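Local coordinates for protein MlnE (Bacillus amyloliquefaciens subsp. plantarum, PDB 5D2E) that binds NADP as the N-terminal, B-type ketoreductase part of a macrolactin assembly-line synthase, where it probably reduces keto groups of carrier-bound polyketide intermediates, at residues K443-W449 with S491-V497; H36-V41 with R253-K259; M405-A411 with N425-F431; E181-Q185 with Q433-M437. Residue numbers count along the deposited sequence, not the author numbering.

Contact 1: residues K443-W449 with S491-V497; sequences KTLSINW and SASQLAV. With NAP (NADP nicotinamide-adenine-dinucleotide phosphate), chain B.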
# COMPACT_ATOMS: atom_id res chain seq x y z
N LYS A 443 10.09 -7.29 -15.59
CA LYS A 443 8.74 -7.34 -15.08
C LYS A 443 8.71 -6.71 -13.69
O LYS A 443 9.63 -6.96 -12.87
CB LYS A 443 8.23 -8.78 -15.06
CG LYS A 443 6.81 -8.86 -14.48
CD LYS A 443 5.88 -9.85 -15.13
CE LYS A 443 4.43 -9.56 -14.80
NZ LYS A 443 3.71 -8.48 -15.51
N THR A 444 7.76 -5.81 -13.49
CA THR A 444 7.47 -5.22 -12.19
C THR A 444 6.11 -5.76 -11.75
O THR A 444 5.16 -5.73 -12.51
CB THR A 444 7.41 -3.68 -12.30
OG1 THR A 444 8.73 -3.22 -12.48
CG2 THR A 444 6.88 -3.05 -11.03
N LEU A 445 6.02 -6.30 -10.52
CA LEU A 445 4.76 -6.85 -10.07
C LEU A 445 4.67 -6.75 -8.56
O LEU A 445 5.65 -7.00 -7.85
CB LEU A 445 4.69 -8.30 -10.46
CG LEU A 445 3.53 -9.10 -9.93
CD1 LEU A 445 2.20 -8.63 -10.46
CD2 LEU A 445 3.67 -10.58 -10.25
N SER A 446 3.50 -6.32 -8.08
CA SER A 446 3.16 -6.40 -6.70
C SER A 446 2.03 -7.40 -6.61
O SER A 446 1.03 -7.24 -7.30
CB SER A 446 2.66 -5.04 -6.15
OG SER A 446 2.44 -5.10 -4.71
N ILE A 447 2.19 -8.40 -5.71
CA ILE A 447 1.15 -9.39 -5.49
C ILE A 447 0.48 -9.21 -4.12
O ILE A 447 1.17 -9.27 -3.10
CB ILE A 447 1.72 -10.83 -5.54
CG1 ILE A 447 2.41 -11.08 -6.85
CG2 ILE A 447 0.60 -11.83 -5.27
CD1 ILE A 447 3.26 -12.37 -6.92
N ASN A 448 -0.83 -8.97 -4.11
CA ASN A 448 -1.53 -8.83 -2.85
C ASN A 448 -1.93 -10.28 -2.38
O ASN A 448 -3.01 -10.82 -2.74
CB ASN A 448 -2.75 -8.04 -3.01
CG ASN A 448 -2.49 -6.60 -3.50
OD1 ASN A 448 -2.71 -6.31 -4.66
ND2 ASN A 448 -2.09 -5.72 -2.60
N TRP A 449 -1.03 -10.86 -1.62
CA TRP A 449 -1.26 -12.19 -1.04
C TRP A 449 -2.28 -12.21 0.11
O TRP A 449 -2.29 -11.32 0.95
CB TRP A 449 0.02 -12.70 -0.45
CG TRP A 449 1.11 -13.00 -1.38
CD1 TRP A 449 2.37 -12.43 -1.36
CD2 TRP A 449 1.13 -13.95 -2.45
NE1 TRP A 449 3.13 -12.96 -2.33
CE2 TRP A 449 2.41 -13.91 -3.02
CE3 TRP A 449 0.20 -14.86 -2.97
CZ2 TRP A 449 2.81 -14.76 -4.08
CZ3 TRP A 449 0.62 -15.76 -4.01
CH2 TRP A 449 1.89 -15.64 -4.59
N SER A 491 0.13 -9.66 -17.80
CA SER A 491 0.64 -8.31 -18.05
C SER A 491 0.31 -7.30 -16.94
O SER A 491 0.88 -6.24 -16.93
CB SER A 491 0.16 -7.76 -19.40
OG SER A 491 -1.23 -7.62 -19.35
N ALA A 492 -0.56 -7.63 -16.00
CA ALA A 492 -0.87 -6.69 -14.93
C ALA A 492 0.35 -6.47 -14.04
O ALA A 492 1.14 -7.39 -13.75
CB ALA A 492 -2.06 -7.16 -14.11
N SER A 493 0.51 -5.25 -13.58
CA SER A 493 1.62 -4.97 -12.64
C SER A 493 1.18 -5.05 -11.17
O SER A 493 2.02 -4.96 -10.28
CB SER A 493 2.28 -3.64 -12.99
OG SER A 493 1.36 -2.63 -12.83
N GLN A 494 -0.12 -5.17 -10.93
CA GLN A 494 -0.65 -5.47 -9.59
C GLN A 494 -1.71 -6.55 -9.70
O GLN A 494 -2.69 -6.40 -10.48
CB GLN A 494 -1.30 -4.27 -8.92
CG GLN A 494 -1.83 -4.62 -7.49
CD GLN A 494 -2.60 -3.47 -6.80
OE1 GLN A 494 -2.73 -2.39 -7.36
NE2 GLN A 494 -3.12 -3.72 -5.63
N LEU A 495 -1.52 -7.64 -8.95
CA LEU A 495 -2.51 -8.72 -8.93
C LEU A 495 -2.77 -9.14 -7.48
O LEU A 495 -1.84 -9.20 -6.69
CB LEU A 495 -2.01 -9.93 -9.75
CG LEU A 495 -2.01 -9.73 -11.29
CD1 LEU A 495 -1.22 -10.85 -11.92
CD2 LEU A 495 -3.42 -9.71 -11.85
N ALA A 496 -4.04 -9.33 -7.16
CA ALA A 496 -4.47 -9.85 -5.87
C ALA A 496 -4.84 -11.34 -6.00
O ALA A 496 -5.50 -11.75 -6.93
CB ALA A 496 -5.63 -9.12 -5.35
N VAL A 497 -4.44 -12.10 -4.99
CA VAL A 497 -4.72 -13.53 -4.93
C VAL A 497 -5.67 -13.71 -3.77
O VAL A 497 -5.36 -13.28 -2.67
CB VAL A 497 -3.46 -14.37 -4.74
CG1 VAL A 497 -3.86 -15.85 -4.64
CG2 VAL A 497 -2.40 -14.18 -5.84
PA NAP B . 8.19 -13.80 7.99
O1A NAP B . 8.48 -15.32 8.09
O2A NAP B . 8.28 -12.87 9.19
O5B NAP B . 9.31 -13.30 6.95
C5B NAP B . 9.52 -11.90 6.78
C4B NAP B . 11.01 -11.75 6.88
O4B NAP B . 11.32 -10.35 6.71
C3B NAP B . 11.62 -12.15 8.25
O3B NAP B . 12.44 -13.31 8.12
C2B NAP B . 12.49 -10.94 8.64
O2B NAP B . 13.74 -11.36 9.13
C1B NAP B . 12.57 -10.14 7.32
N9A NAP B . 12.72 -8.70 7.50
C8A NAP B . 11.90 -7.84 8.22
N7A NAP B . 12.40 -6.56 8.20
C5A NAP B . 13.48 -6.58 7.40
C6A NAP B . 14.46 -5.61 6.96
N6A NAP B . 14.28 -4.30 7.36
N1A NAP B . 15.54 -6.06 6.19
C2A NAP B . 15.65 -7.35 5.83
N3A NAP B . 14.76 -8.31 6.22
C4A NAP B . 13.71 -8.00 6.98
O3 NAP B . 6.75 -13.54 7.28
PN NAP B . 6.12 -14.35 6.02
O1N NAP B . 4.83 -15.04 6.45
O2N NAP B . 7.29 -15.00 5.33
O5D NAP B . 5.63 -13.22 4.98
C5D NAP B . 6.66 -12.70 4.08
C4D NAP B . 6.14 -11.53 3.24
O4D NAP B . 4.92 -11.83 2.59
C3D NAP B . 5.85 -10.33 4.16
O3D NAP B . 6.35 -9.15 3.54
C2D NAP B . 4.35 -10.31 4.32
O2D NAP B . 3.83 -8.98 4.61
C1D NAP B . 3.83 -10.95 3.00
N1N NAP B . 2.53 -11.63 3.24
C2N NAP B . 2.45 -12.82 3.92
C3N NAP B . 1.25 -13.50 4.19
C7N NAP B . 1.21 -14.86 4.95
O7N NAP B . 0.12 -15.39 5.22
N7N NAP B . 2.31 -15.53 5.32
C4N NAP B . 0.07 -12.89 3.75
C5N NAP B . 0.14 -11.66 3.10
C6N NAP B . 1.37 -11.05 2.83
P2B NAP B . 14.68 -10.46 10.14
O1X NAP B . 13.89 -10.16 11.41
O2X NAP B . 15.96 -11.33 10.37
O3X NAP B . 14.98 -9.19 9.39
O HOH W 1 1.39 -9.81 -14.38

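Contact 2: residues H36-V41 with R253-K259; sequences HLYEMV and RQLQRVK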
# COMPACT_ATOMS: atom_id res chain seq x y z
N HIS A 36 -8.08 -17.68 -6.97
CA HIS A 36 -8.48 -16.79 -8.06
C HIS A 36 -7.55 -15.52 -8.07
O HIS A 36 -7.16 -15.02 -7.00
CB HIS A 36 -9.95 -16.41 -7.85
CG HIS A 36 -10.81 -17.51 -7.30
ND1 HIS A 36 -11.42 -18.45 -8.11
CD2 HIS A 36 -11.17 -17.81 -6.02
CE1 HIS A 36 -12.09 -19.31 -7.35
NE2 HIS A 36 -11.97 -18.94 -6.08
N LEU A 37 -7.18 -15.06 -9.27
CA LEU A 37 -6.43 -13.82 -9.43
C LEU A 37 -7.37 -12.68 -9.82
O LEU A 37 -8.34 -12.88 -10.57
CB LEU A 37 -5.38 -13.98 -10.46
CG LEU A 37 -4.38 -15.11 -10.42
CD1 LEU A 37 -3.29 -14.75 -11.41
CD2 LEU A 37 -3.76 -15.30 -9.07
N TYR A 38 -7.11 -11.51 -9.25
CA TYR A 38 -7.90 -10.32 -9.42
C TYR A 38 -6.98 -9.12 -9.80
O TYR A 38 -5.83 -9.05 -9.45
CB TYR A 38 -8.64 -9.98 -8.11
CG TYR A 38 -9.60 -11.06 -7.71
CD1 TYR A 38 -9.14 -12.22 -7.10
CD2 TYR A 38 -10.92 -10.95 -7.95
CE1 TYR A 38 -10.00 -13.23 -6.76
CE2 TYR A 38 -11.81 -11.95 -7.62
CZ TYR A 38 -11.34 -13.08 -7.02
OH TYR A 38 -12.21 -14.09 -6.69
N GLU A 39 -7.56 -8.19 -10.56
CA GLU A 39 -6.89 -6.96 -10.95
C GLU A 39 -7.86 -5.80 -10.78
O GLU A 39 -9.10 -5.96 -10.81
CB GLU A 39 -6.34 -7.03 -12.39
CG GLU A 39 -7.41 -7.16 -13.44
CD GLU A 39 -6.92 -7.64 -14.80
OE1 GLU A 39 -5.73 -7.50 -15.10
OE2 GLU A 39 -7.76 -8.24 -15.55
N MET A 40 -7.27 -4.60 -10.65
CA MET A 40 -8.07 -3.41 -10.55
C MET A 40 -8.70 -3.08 -11.88
O MET A 40 -8.03 -3.09 -12.92
CB MET A 40 -7.22 -2.25 -10.07
CG MET A 40 -6.77 -2.41 -8.64
SD MET A 40 -8.19 -2.32 -7.57
CE MET A 40 -7.30 -2.46 -5.99
N VAL A 41 -9.99 -2.80 -11.88
CA VAL A 41 -10.67 -2.37 -13.08
C VAL A 41 -11.28 -1.02 -12.75
O VAL A 41 -11.98 -0.86 -11.76
CB VAL A 41 -11.82 -3.36 -13.46
CG1 VAL A 41 -12.58 -2.88 -14.69
CG2 VAL A 41 -11.30 -4.77 -13.67
N ARG A 253 -12.20 2.51 -8.98
CA ARG A 253 -11.63 1.22 -9.26
C ARG A 253 -12.15 0.14 -8.31
O ARG A 253 -12.43 0.43 -7.14
CB ARG A 253 -10.12 1.23 -9.22
CG ARG A 253 -9.57 1.37 -7.83
CD ARG A 253 -8.07 1.27 -7.76
NE ARG A 253 -7.56 1.98 -6.60
CZ ARG A 253 -6.31 2.44 -6.49
NH1 ARG A 253 -5.41 2.24 -7.46
NH2 ARG A 253 -5.97 3.13 -5.42
N GLN A 254 -12.18 -1.09 -8.81
CA GLN A 254 -12.48 -2.24 -7.94
C GLN A 254 -11.84 -3.48 -8.49
O GLN A 254 -11.56 -3.55 -9.68
CB GLN A 254 -13.99 -2.42 -7.78
CG GLN A 254 -14.67 -3.08 -8.96
CD GLN A 254 -16.15 -3.15 -8.77
OE1 GLN A 254 -16.91 -2.66 -9.61
NE2 GLN A 254 -16.59 -3.72 -7.65
N LEU A 255 -11.58 -4.45 -7.61
CA LEU A 255 -10.98 -5.71 -8.00
C LEU A 255 -11.99 -6.54 -8.73
O LEU A 255 -13.10 -6.60 -8.33
CB LEU A 255 -10.53 -6.49 -6.78
CG LEU A 255 -9.20 -6.02 -6.18
CD1 LEU A 255 -8.96 -6.88 -4.93
CD2 LEU A 255 -8.02 -6.12 -7.13
N GLN A 256 -11.58 -7.16 -9.82
CA GLN A 256 -12.43 -8.08 -10.55
C GLN A 256 -11.57 -9.21 -11.00
O GLN A 256 -10.34 -9.03 -11.21
CB GLN A 256 -13.07 -7.39 -11.73
CG GLN A 256 -14.20 -6.45 -11.30
CD GLN A 256 -14.89 -5.80 -12.47
OE1 GLN A 256 -15.02 -6.39 -13.54
NE2 GLN A 256 -15.33 -4.56 -12.29
N ARG A 257 -12.18 -10.39 -11.18
CA ARG A 257 -11.41 -11.52 -11.61
C ARG A 257 -10.68 -11.23 -12.91
O ARG A 257 -11.24 -10.64 -13.81
CB ARG A 257 -12.31 -12.76 -11.74
CG ARG A 257 -11.56 -14.04 -11.33
CD ARG A 257 -12.44 -15.18 -10.79
NE ARG A 257 -13.77 -15.10 -11.38
CZ ARG A 257 -14.91 -14.88 -10.72
NH1 ARG A 257 -14.95 -14.80 -9.38
NH2 ARG A 257 -16.04 -14.79 -11.41
N VAL A 258 -9.46 -11.69 -13.05
CA VAL A 258 -8.77 -11.58 -14.34
C VAL A 258 -9.45 -12.41 -15.46
O VAL A 258 -10.14 -13.39 -15.18
CB VAL A 258 -7.29 -11.99 -14.29
CG1 VAL A 258 -6.52 -11.15 -13.28
CG2 VAL A 258 -7.08 -13.50 -14.02
N LYS A 259 -9.22 -11.98 -16.70
CA LYS A 259 -9.78 -12.65 -17.88
C LYS A 259 -8.85 -13.78 -18.32
O LYS A 259 -7.64 -13.74 -18.02
CB LYS A 259 -9.95 -11.64 -19.03
CG LYS A 259 -11.17 -10.74 -18.92
CD LYS A 259 -10.96 -9.30 -19.36
CE LYS A 259 -10.97 -9.08 -20.85
NZ LYS A 259 -11.85 -7.92 -21.25
O HOH W 2 -7.32 -9.92 -17.39

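Contact 3: residues M405-A411 with N425-F431; sequences MFSSLSA and NGCMDGF. With NAP (NADP nicotinamide-adenine-dinucleotide phosphate), chain B.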
# COMPACT_ATOMS: atom_id res chain seq x y z
N MET A 405 7.20 -7.55 -5.59
CA MET A 405 6.88 -7.17 -4.24
C MET A 405 5.78 -8.10 -3.66
O MET A 405 4.69 -8.29 -4.23
CB MET A 405 6.47 -5.71 -4.24
CG MET A 405 7.65 -4.80 -4.59
SD MET A 405 7.06 -3.16 -5.08
CE MET A 405 6.61 -3.62 -6.73
N PHE A 406 6.05 -8.65 -2.47
CA PHE A 406 5.06 -9.51 -1.73
C PHE A 406 4.21 -8.61 -0.86
O PHE A 406 4.57 -8.24 0.28
CB PHE A 406 5.79 -10.58 -0.90
CG PHE A 406 6.31 -11.78 -1.73
CD1 PHE A 406 6.27 -11.80 -3.14
CD2 PHE A 406 6.81 -12.89 -1.11
CE1 PHE A 406 6.68 -12.88 -3.88
CE2 PHE A 406 7.24 -13.99 -1.87
CZ PHE A 406 7.16 -14.00 -3.24
N SER A 407 3.09 -8.18 -1.45
CA SER A 407 2.19 -7.29 -0.80
C SER A 407 1.11 -8.15 -0.10
O SER A 407 1.26 -9.36 0.07
CB SER A 407 1.63 -6.31 -1.85
OG SER A 407 0.87 -5.30 -1.22
N SER A 408 0.02 -7.52 0.33
CA SER A 408 -0.96 -8.15 1.12
C SER A 408 -2.31 -7.70 0.67
O SER A 408 -2.52 -6.54 0.30
CB SER A 408 -0.73 -7.78 2.62
OG SER A 408 -1.85 -8.16 3.40
N LEU A 409 -3.25 -8.62 0.70
CA LEU A 409 -4.62 -8.35 0.52
C LEU A 409 -5.19 -7.35 1.54
O LEU A 409 -6.17 -6.67 1.22
CB LEU A 409 -5.41 -9.65 0.52
CG LEU A 409 -6.85 -9.67 0.03
CD1 LEU A 409 -6.93 -9.24 -1.44
CD2 LEU A 409 -7.40 -11.08 0.23
N SER A 410 -4.53 -7.17 2.68
CA SER A 410 -4.87 -6.12 3.62
C SER A 410 -4.81 -4.69 3.01
O SER A 410 -5.46 -3.79 3.51
CB SER A 410 -4.02 -6.19 4.87
OG SER A 410 -2.70 -5.68 4.65
N ALA A 411 -4.05 -4.52 1.91
CA ALA A 411 -3.99 -3.19 1.23
C ALA A 411 -5.33 -2.84 0.61
O ALA A 411 -5.70 -1.65 0.41
CB ALA A 411 -2.86 -3.18 0.20
N ASN A 425 1.89 -1.99 2.50
CA ASN A 425 1.73 -2.85 1.39
C ASN A 425 1.15 -2.05 0.21
O ASN A 425 1.58 -2.20 -0.93
CB ASN A 425 0.87 -4.04 1.75
CG ASN A 425 1.70 -5.08 2.55
OD1 ASN A 425 2.59 -5.71 1.99
ND2 ASN A 425 1.45 -5.18 3.85
N GLY A 426 0.21 -1.14 0.51
CA GLY A 426 -0.43 -0.34 -0.53
C GLY A 426 0.59 0.57 -1.20
O GLY A 426 0.47 0.87 -2.40
N CYS A 427 1.60 0.97 -0.44
CA CYS A 427 2.69 1.75 -0.98
C CYS A 427 3.51 0.98 -2.06
O CYS A 427 3.76 1.53 -3.13
CB CYS A 427 3.51 2.29 0.13
SG CYS A 427 4.77 3.37 -0.48
N MET A 428 3.82 -0.28 -1.83
CA MET A 428 4.41 -1.12 -2.87
C MET A 428 3.54 -1.23 -4.09
O MET A 428 4.04 -1.21 -5.20
CB MET A 428 4.74 -2.53 -2.34
CG MET A 428 5.67 -2.49 -1.18
SD MET A 428 6.48 -4.01 -0.69
CE MET A 428 5.09 -5.10 -0.37
N ASP A 429 2.24 -1.43 -3.89
CA ASP A 429 1.32 -1.56 -4.96
C ASP A 429 1.39 -0.32 -5.92
O ASP A 429 1.44 -0.48 -7.16
CB ASP A 429 -0.11 -1.72 -4.50
CG ASP A 429 -0.34 -2.93 -3.58
OD1 ASP A 429 0.47 -3.86 -3.55
OD2 ASP A 429 -1.42 -2.93 -2.94
N GLY A 430 1.41 0.88 -5.34
CA GLY A 430 1.56 2.12 -6.11
C GLY A 430 2.97 2.35 -6.66
O GLY A 430 3.14 2.92 -7.76
N PHE A 431 3.98 1.78 -6.00
CA PHE A 431 5.34 1.96 -6.43
C PHE A 431 5.62 1.32 -7.78
O PHE A 431 6.56 1.69 -8.48
CB PHE A 431 6.33 1.47 -5.37
CG PHE A 431 7.77 1.84 -5.66
CD1 PHE A 431 8.20 3.17 -5.54
CD2 PHE A 431 8.68 0.89 -6.10
CE1 PHE A 431 9.53 3.52 -5.83
CE2 PHE A 431 10.01 1.22 -6.32
CZ PHE A 431 10.45 2.53 -6.22
PA NAP B . 8.19 -13.80 7.99
O1A NAP B . 8.48 -15.32 8.09
O2A NAP B . 8.28 -12.87 9.19
O5B NAP B . 9.31 -13.30 6.95
C5B NAP B . 9.52 -11.90 6.78
C4B NAP B . 11.01 -11.75 6.88
O4B NAP B . 11.32 -10.35 6.71
C3B NAP B . 11.62 -12.15 8.25
O3B NAP B . 12.44 -13.31 8.12
C2B NAP B . 12.49 -10.94 8.64
O2B NAP B . 13.74 -11.36 9.13
C1B NAP B . 12.57 -10.14 7.32
N9A NAP B . 12.72 -8.70 7.50
C8A NAP B . 11.90 -7.84 8.22
N7A NAP B . 12.40 -6.56 8.20
C5A NAP B . 13.48 -6.58 7.40
C6A NAP B . 14.46 -5.61 6.96
N6A NAP B . 14.28 -4.30 7.36
N1A NAP B . 15.54 -6.06 6.19
C2A NAP B . 15.65 -7.35 5.83
N3A NAP B . 14.76 -8.31 6.22
C4A NAP B . 13.71 -8.00 6.98
O3 NAP B . 6.75 -13.54 7.28
PN NAP B . 6.12 -14.35 6.02
O1N NAP B . 4.83 -15.04 6.45
O2N NAP B . 7.29 -15.00 5.33
O5D NAP B . 5.63 -13.22 4.98
C5D NAP B . 6.66 -12.70 4.08
C4D NAP B . 6.14 -11.53 3.24
O4D NAP B . 4.92 -11.83 2.59
C3D NAP B . 5.85 -10.33 4.16
O3D NAP B . 6.35 -9.15 3.54
C2D NAP B . 4.35 -10.31 4.32
O2D NAP B . 3.83 -8.98 4.61
C1D NAP B . 3.83 -10.95 3.00
N1N NAP B . 2.53 -11.63 3.24
C2N NAP B . 2.45 -12.82 3.92
C3N NAP B . 1.25 -13.50 4.19
C7N NAP B . 1.21 -14.86 4.95
O7N NAP B . 0.12 -15.39 5.22
N7N NAP B . 2.31 -15.53 5.32
C4N NAP B . 0.07 -12.89 3.75
C5N NAP B . 0.14 -11.66 3.10
C6N NAP B . 1.37 -11.05 2.83
P2B NAP B . 14.68 -10.46 10.14
O1X NAP B . 13.89 -10.16 11.41
O2X NAP B . 15.96 -11.33 10.37
O3X NAP B . 14.98 -9.19 9.39

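Contact 4: residues E181-Q185 with Q433-M437; sequences EGEVQ and QYRSM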
# COMPACT_ATOMS: atom_id res chain seq x y z
N GLU A 181 -0.55 14.45 -14.48
CA GLU A 181 -0.31 13.60 -15.64
C GLU A 181 1.18 13.39 -15.77
O GLU A 181 1.93 14.29 -15.63
CB GLU A 181 -0.90 14.26 -16.89
CG GLU A 181 -0.70 13.46 -18.15
CD GLU A 181 -1.43 14.10 -19.32
OE1 GLU A 181 -1.98 15.21 -19.17
OE2 GLU A 181 -1.48 13.45 -20.39
N GLY A 182 1.61 12.12 -15.93
CA GLY A 182 3.02 11.79 -16.08
C GLY A 182 3.75 11.57 -14.75
O GLY A 182 4.88 11.17 -14.75
N GLU A 183 3.05 11.78 -13.62
CA GLU A 183 3.64 11.64 -12.31
C GLU A 183 2.93 10.58 -11.49
O GLU A 183 1.78 10.23 -11.76
CB GLU A 183 3.58 12.97 -11.58
CG GLU A 183 4.17 14.10 -12.37
CD GLU A 183 5.69 14.14 -12.48
OE1 GLU A 183 6.46 13.56 -11.63
OE2 GLU A 183 6.15 14.84 -13.45
N VAL A 184 3.59 10.17 -10.41
CA VAL A 184 3.06 9.15 -9.52
C VAL A 184 3.21 9.59 -8.06
O VAL A 184 4.15 10.28 -7.70
CB VAL A 184 3.79 7.81 -9.73
CG1 VAL A 184 3.54 7.34 -11.15
CG2 VAL A 184 5.28 7.93 -9.43
N GLN A 185 2.30 9.13 -7.22
CA GLN A 185 2.30 9.42 -5.78
C GLN A 185 2.06 8.12 -4.96
O GLN A 185 0.96 7.90 -4.42
CB GLN A 185 1.23 10.44 -5.47
CG GLN A 185 1.50 11.84 -6.00
CD GLN A 185 2.54 12.63 -5.22
OE1 GLN A 185 3.46 12.08 -4.63
NE2 GLN A 185 2.42 13.95 -5.27
N GLN A 433 4.03 1.81 -10.33
CA GLN A 433 3.89 2.85 -11.35
C GLN A 433 5.13 3.72 -11.46
O GLN A 433 5.37 4.29 -12.50
CB GLN A 433 2.74 3.76 -10.99
CG GLN A 433 1.39 3.07 -11.12
CD GLN A 433 0.26 4.11 -10.92
OE1 GLN A 433 0.25 5.20 -11.57
NE2 GLN A 433 -0.66 3.81 -9.99
N TYR A 434 5.90 3.86 -10.37
CA TYR A 434 7.12 4.58 -10.41
C TYR A 434 8.13 3.84 -11.26
O TYR A 434 8.86 4.42 -12.08
CB TYR A 434 7.65 4.82 -8.98
CG TYR A 434 9.00 5.53 -8.88
CD1 TYR A 434 10.21 4.81 -8.91
CD2 TYR A 434 9.06 6.92 -8.77
CE1 TYR A 434 11.44 5.46 -8.79
CE2 TYR A 434 10.29 7.58 -8.69
CZ TYR A 434 11.47 6.84 -8.70
OH TYR A 434 12.68 7.51 -8.57
N ARG A 435 8.21 2.54 -11.07
CA ARG A 435 9.18 1.76 -11.85
C ARG A 435 8.87 1.84 -13.35
O ARG A 435 9.77 1.91 -14.17
CB ARG A 435 9.22 0.29 -11.37
CG ARG A 435 9.71 0.20 -9.95
CD ARG A 435 10.18 -1.21 -9.63
NE ARG A 435 11.60 -1.36 -9.97
CZ ARG A 435 12.09 -2.20 -10.85
NH1 ARG A 435 11.30 -2.96 -11.59
NH2 ARG A 435 13.37 -2.25 -10.98
N SER A 436 7.58 1.81 -13.67
CA SER A 436 7.08 1.95 -15.01
C SER A 436 7.47 3.33 -15.55
O SER A 436 7.91 3.47 -16.70
CB SER A 436 5.55 1.82 -14.92
OG SER A 436 5.08 1.77 -16.19
N MET A 437 7.13 4.37 -14.79
CA MET A 437 7.41 5.74 -15.20
C MET A 437 8.88 5.92 -15.53
O MET A 437 9.24 6.60 -16.49
CB MET A 437 7.03 6.73 -14.09
CG MET A 437 7.44 8.20 -14.31
SD MET A 437 6.94 9.28 -12.93
CE MET A 437 8.19 8.94 -11.73
O HOH W 3 -0.38 7.84 -10.86

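Contact 1: residues K443-W449 with S491-V497
Asn448 OD1 accepts a hydrogen bond from Gln494 NE2 at 2.8 Å, a side-chain link beside a ladder of four backbone bonds: Ser446 N to Ser493 O (3.0 Å), Leu495 N to Ser446 O (3.1 Å), Asn448 N to Leu495 O (2.8 Å) and Val497 N to Asn448 O (3.0 Å). Lys443 NZ reaches Ala492 O weakly at 3.3 Å; water 1 spans the same two atoms, and the ammonium also bonds Arg490 O. This is parallel pairing within the Rossmann-type sheet of the ketoreductase, with strand 443-453 lying between strands 402-408 and 494-499. Ser446, Asn448, Gln494 and Ala496 share one face of the sheet; helix 419-437 covers part of it, and its Asp429 bonds Ser446 OG and Asn448 ND2. On the other, Ile447 and Leu495 pack against helix 477-488. Leu445 CD1 sits 4.3 Å from Leu495 CD1, and Val497 CG2 touches Ile447 CG2 and Trp449 CZ3, each at 3.9 Å. Trp449 O lies 3.3 Å from C5N of the NADP nicotinamide.

Contact 2: residues H36-V41 with R253-K259
Two antiparallel strands meet here with their facing backbone groups well matched. Glu39 and Gln256 form a hydrogen-bonded pair, Glu39 N to Gln256 O at 3.0 Å and Gln256 N to Glu39 O at 2.9 Å. Val41 and Gln254 form the next, Val41 N to Gln254 O at 2.8 Å and Gln254 N to Val41 O at 3.0 Å. Beyond the end of strand 249-257, Val258 N still donates to Leu37 O at 3.0 Å. The backbones of His36 and Tyr38 instead bond Ile498 and Ala496 of strand 494-499, so strand 35-46 is paired along both edges.

Water 2 bridges the segments, donating to Glu39 OE2 (2.5 Å) and accepting from Lys259 N (2.9 Å). Other polar ends have partners outside: Arg253 makes a salt bridge with Glu192, and His36 NE2 bonds Gly500 O. Arg257 NH1 stays 3.9 Å from Tyr38 OH, with the hydroxyl at the guanidinium edge. Leu255 CD2 packs on Met40 SD (3.8 Å) and Tyr38 CB (4.0 Å), while Val41 CG2 meets Gln256 CB at 3.7 Å.

With every direct hydrogen bond between the segments made by the main chain, the chemistry implies a continuous sheet: strand 35-46 splices the N-terminal Rossmann-like half to the NADP-binding half.

Contact 3: residues M405-A411 with N425-F431
A carboxylate is buried among neutral donors: Ser407 OG gives a hydrogen bond to Asp429 OD1 at 2.8 Å, and the same carboxylate also accepts from Ser446 OG and Asn448 ND2 of the next strand. Helix 425-431 thereby fastens to strand 405-408 at an axis distance of 7.5 Å, the two directions 130° apart. Close fit does the rest. Ala411 CB lies 3.7 Å from Gly426 N and 3.5 Å from Asp429 OD2, Met428 CE lies 3.2 Å from Phe406 O, and Met405 SD rests 3.6 Å from Met428 CB. Asn425 ND2 bonds Tyr421 O while its OD1 takes a bond from Lys384 NZ, and Ser408 OG and Ser410 OG share a hydrogen bond at 2.9 Å. Ser407 O approaches NADP C6N to 3.2 Å. The unit is the strand-helix part of a beta-alpha-beta crossover, and Ser408 beside the nicotinamide, with Tyr421 and Lys384 bonded to NADP and Asn425 bonded to Lys384, is consistent with the active site of short-chain dehydrogenase-type ketoreductases.

Contact 4: residues E181-Q185 with Q433-M437
Val184, Met437 and Gln433 carry most of this seam between the two Rossmann-like halves of the ketoreductase: a loop leading from strand 171-180 into helix 186-201 of the N-terminal half meets the last turn of helix 419-437 in the NADP-binding half. Val184 loses the most surface. Its CB points toward the helix, and its methyls pack there, CG1 lying 3.7 Å from Gln433 CB and CG2 lying 3.9 Å from Tyr434 CB and 3.8 Å from Met437 CE. CG2 also sits at the edge of the Tyr434 ring, which meets the rings of Phe137 and Phe431.

No direct hydrogen bond crosses the seam. Gln433 OE1 instead has water 3 at 2.8 Å, and that water reaches Glu183 O only weakly, at 3.3 Å; Glu183 O is also bonded by Asn179 ND2. The loop is held from its own side: Gln185, the N-cap residue of helix 186-201, turns away from the contact, its side-chain NE2 bonds Gly135 O and Glu178 O, and its OE1 accepts from Gln147 NE2. Gly182 has backbone angles at which a CB would jam against Glu181 O. Met437 stands one turn beyond Gln433, its N bonded to Gln433 O at 2.9 Å, and its extended side chain brings SD to 3.3 Å from Gly182 O.

In the fold
Contact 3 is wholly buried near the middle of the chain, contacts 1 and 2 are partly buried, and contact 4 lies at the surface. Contacts 1 and 2 are main-chain ladders in one sheet, parallel in the first and antiparallel in the second, joined where Ala496 O meets Tyr38 N at 2.8 Å. Contact 3 instead sets helix against strand, with a buried carboxylate that reaches contact 1 through Ser446 OG. Contacts 1 and 3 touch NADP. Contact 4 uses the same helix 419-437 as contact 3 but is mainly apolar and distant from the cofactor. It joins the two halves directly, by side chains; contact 2 does so through strand 35-46, which also pairs with strand 494-499.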